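Local atomic coordinates of DNA mismatch repair protein MutL (Aquifex aeolicus, PDB entry 6LZI), a protein that takes part in DNA mismatch repair, binding and probably hydrolysing ATP through a Bergerat-fold (GHKL) ATPase region. Residues G231-V235 against L247-R252. Residues are numbered along the deposited sequence; the frame is centred on the assembly and turned at random.
Sequences GKYYV and LKEFLR
Build residues 232-235 as an extended strand and lay the helical segment 247-252 over one face of it, axes 8.4 Å apart at closest approach and N-to-C directions 129° apart; Tyr233 and Lys248 are nearest, CA to CA 5.7 Å. Tyr233 and Val235 point toward the helix, Lys232 and Tyr234 away. Set Tyr233 to m (chi2 88°): Arg252 CB covers one ring face, and Tyr233 CD2 sits 3.9 Å from Leu251 CB. Arg252, t,t,m, carries NH2 to 3.6 Å from Tyr233 CE1. Lys248 starts t,t, then turns at chi3 (-91°) and chi4 (-75°), bringing NZ to the ring edge, 3.4 Å from Tyr233 CD1, and into a weak 3.3 Å hydrogen bond to Tyr233 O. Val235, t, packs CG1 on Leu247 CD2 (3.5 Å); Leu251, m,t, sends CD1 to Val235 CG2 (3.6 Å). On the far face, Tyr234 OH hydrogen-bonds Glu165. Val261, on neighbouring parallel strand 260-266, packs against Tyr233 and Leu251. Helix 245-254 thus lies in the beta-alpha-beta crossover of MutL's two-layer α+β second domain, of ribosomal protein S5-like fold.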
loop_
_atom_site.group_PDB
_atom_site.type_symbol
_atom_site.label_atom_id
_atom_site.label_comp_id
_atom_site.label_asym_id
_atom_site.label_seq_id
_atom_site.Cartn_x
_atom_site.Cartn_y
_atom_site.Cartn_z
ATOM N N GLY A 231 8.024 8.095 -19.440
ATOM C CA GLY A 231 8.740 6.865 -19.138
ATOM C C GLY A 231 8.659 6.440 -17.676
ATOM O O GLY A 231 8.911 7.257 -16.804
ATOM N N LYS A 232 8.300 5.178 -17.391
ATOM C CA LYS A 232 8.151 4.706 -16.017
ATOM C C LYS A 232 8.534 3.231 -15.949
ATOM O O LYS A 232 8.069 2.442 -16.792
ATOM C CB LYS A 232 6.698 4.877 -15.530
ATOM C CG LYS A 232 6.209 6.333 -15.376
ATOM C CD LYS A 232 6.927 7.058 -14.238
ATOM C CE LYS A 232 6.519 8.546 -14.133
ATOM N NZ LYS A 232 5.156 8.719 -13.509
ATOM N N TYR A 233 9.331 2.855 -14.932
ATOM C CA TYR A 233 9.973 1.532 -14.891
ATOM C C TYR A 233 9.848 0.943 -13.496
ATOM O O TYR A 233 10.662 1.245 -12.610
ATOM C CB TYR A 233 11.434 1.629 -15.318
ATOM C CG TYR A 233 11.561 2.461 -16.543
ATOM C CD1 TYR A 233 11.704 3.845 -16.458
ATOM C CD2 TYR A 233 11.489 1.881 -17.792
ATOM C CE1 TYR A 233 11.787 4.616 -17.599
ATOM C CE2 TYR A 233 11.588 2.649 -18.952
ATOM C CZ TYR A 233 11.741 4.010 -18.849
ATOM O OH TYR A 233 11.830 4.780 -19.995
ATOM N N TYR A 234 8.821 0.097 -13.320
ATOM C CA TYR A 234 8.496 -0.564 -12.070
ATOM C C TYR A 234 9.032 -1.986 -12.070
ATOM O O TYR A 234 8.994 -2.688 -13.088
ATOM C CB TYR A 234 6.981 -0.583 -11.855
ATOM C CG TYR A 234 6.384 0.786 -11.673
ATOM C CD1 TYR A 234 6.168 1.614 -12.751
ATOM C CD2 TYR A 234 6.069 1.265 -10.398
ATOM C CE1 TYR A 234 5.648 2.884 -12.570
ATOM C CE2 TYR A 234 5.522 2.521 -10.214
ATOM C CZ TYR A 234 5.338 3.330 -11.311
ATOM O OH TYR A 234 4.801 4.569 -11.128
ATOM N N VAL A 235 9.548 -2.404 -10.926
ATOM C CA VAL A 235 10.170 -3.709 -10.785
ATOM C C VAL A 235 9.704 -4.339 -9.482
ATOM O O VAL A 235 9.875 -3.759 -8.403
ATOM C CB VAL A 235 11.702 -3.634 -10.777
ATOM C CG1 VAL A 235 12.245 -5.034 -10.633
ATOM C CG2 VAL A 235 12.219 -2.951 -12.034
ATOM N N LEU A 247 18.665 -1.421 -12.221
ATOM C CA LEU A 247 17.656 -2.132 -12.987
ATOM C C LEU A 247 16.796 -1.179 -13.817
ATOM O O LEU A 247 16.525 -1.468 -14.985
ATOM C CB LEU A 247 16.803 -2.990 -12.047
ATOM C CG LEU A 247 15.931 -4.098 -12.660
ATOM C CD1 LEU A 247 16.608 -4.721 -13.871
ATOM C CD2 LEU A 247 15.631 -5.171 -11.624
ATOM N N LYS A 248 16.405 -0.021 -13.268
ATOM C CA LYS A 248 15.543 0.896 -14.016
ATOM C C LYS A 248 16.274 1.482 -15.226
ATOM O O LYS A 248 15.687 1.622 -16.311
ATOM C CB LYS A 248 15.023 2.004 -13.087
ATOM C CG LYS A 248 14.294 3.168 -13.785
ATOM C CD LYS A 248 13.904 4.308 -12.815
ATOM C CE LYS A 248 12.495 4.135 -12.204
ATOM N NZ LYS A 248 11.332 4.446 -13.158
ATOM N N GLU A 249 17.561 1.808 -15.068
ATOM C CA GLU A 249 18.339 2.319 -16.191
ATOM C C GLU A 249 18.432 1.288 -17.308
ATOM O O GLU A 249 18.412 1.637 -18.491
ATOM C CB GLU A 249 19.754 2.705 -15.740
ATOM C CG GLU A 249 19.853 3.852 -14.727
ATOM C CD GLU A 249 21.292 4.099 -14.272
ATOM O OE1 GLU A 249 21.744 5.269 -14.277
ATOM O OE2 GLU A 249 21.981 3.115 -13.922
ATOM N N PHE A 250 18.567 0.008 -16.945
ATOM C CA PHE A 250 18.673 -1.042 -17.950
ATOM C C PHE A 250 17.334 -1.288 -18.632
ATOM O O PHE A 250 17.296 -1.620 -19.823
ATOM C CB PHE A 250 19.195 -2.323 -17.300
ATOM C CG PHE A 250 19.379 -3.470 -18.259
ATOM C CD1 PHE A 250 18.321 -4.310 -18.573
ATOM C CD2 PHE A 250 20.617 -3.721 -18.828
ATOM C CE1 PHE A 250 18.490 -5.365 -19.446
ATOM C CE2 PHE A 250 20.794 -4.778 -19.697
ATOM C CZ PHE A 250 19.734 -5.608 -20.011
ATOM N N LEU A 251 16.224 -1.165 -17.888
ATOM C CA LEU A 251 14.906 -1.209 -18.523
ATOM C C LEU A 251 14.705 -0.002 -19.431
ATOM O O LEU A 251 14.142 -0.114 -20.519
ATOM C CB LEU A 251 13.795 -1.262 -17.464
ATOM C CG LEU A 251 13.613 -2.476 -16.563
ATOM C CD1 LEU A 251 12.582 -2.118 -15.495
ATOM C CD2 LEU A 251 13.168 -3.717 -17.358
ATOM N N ARG A 252 15.176 1.168 -19.006
ATOM C CA ARG A 252 15.200 2.317 -19.899
ATOM C C ARG A 252 16.033 2.027 -21.146
ATOM O O ARG A 252 15.620 2.350 -22.265
ATOM C CB ARG A 252 15.754 3.530 -19.147
ATOM C CG ARG A 252 15.632 4.862 -19.874
ATOM C CD ARG A 252 16.016 6.020 -18.944
ATOM N NE ARG A 252 15.067 6.206 -17.842
ATOM C CZ ARG A 252 15.309 5.892 -16.566
ATOM N NH1 ARG A 252 16.473 5.364 -16.218
ATOM N NH2 ARG A 252 14.375 6.103 -15.639
#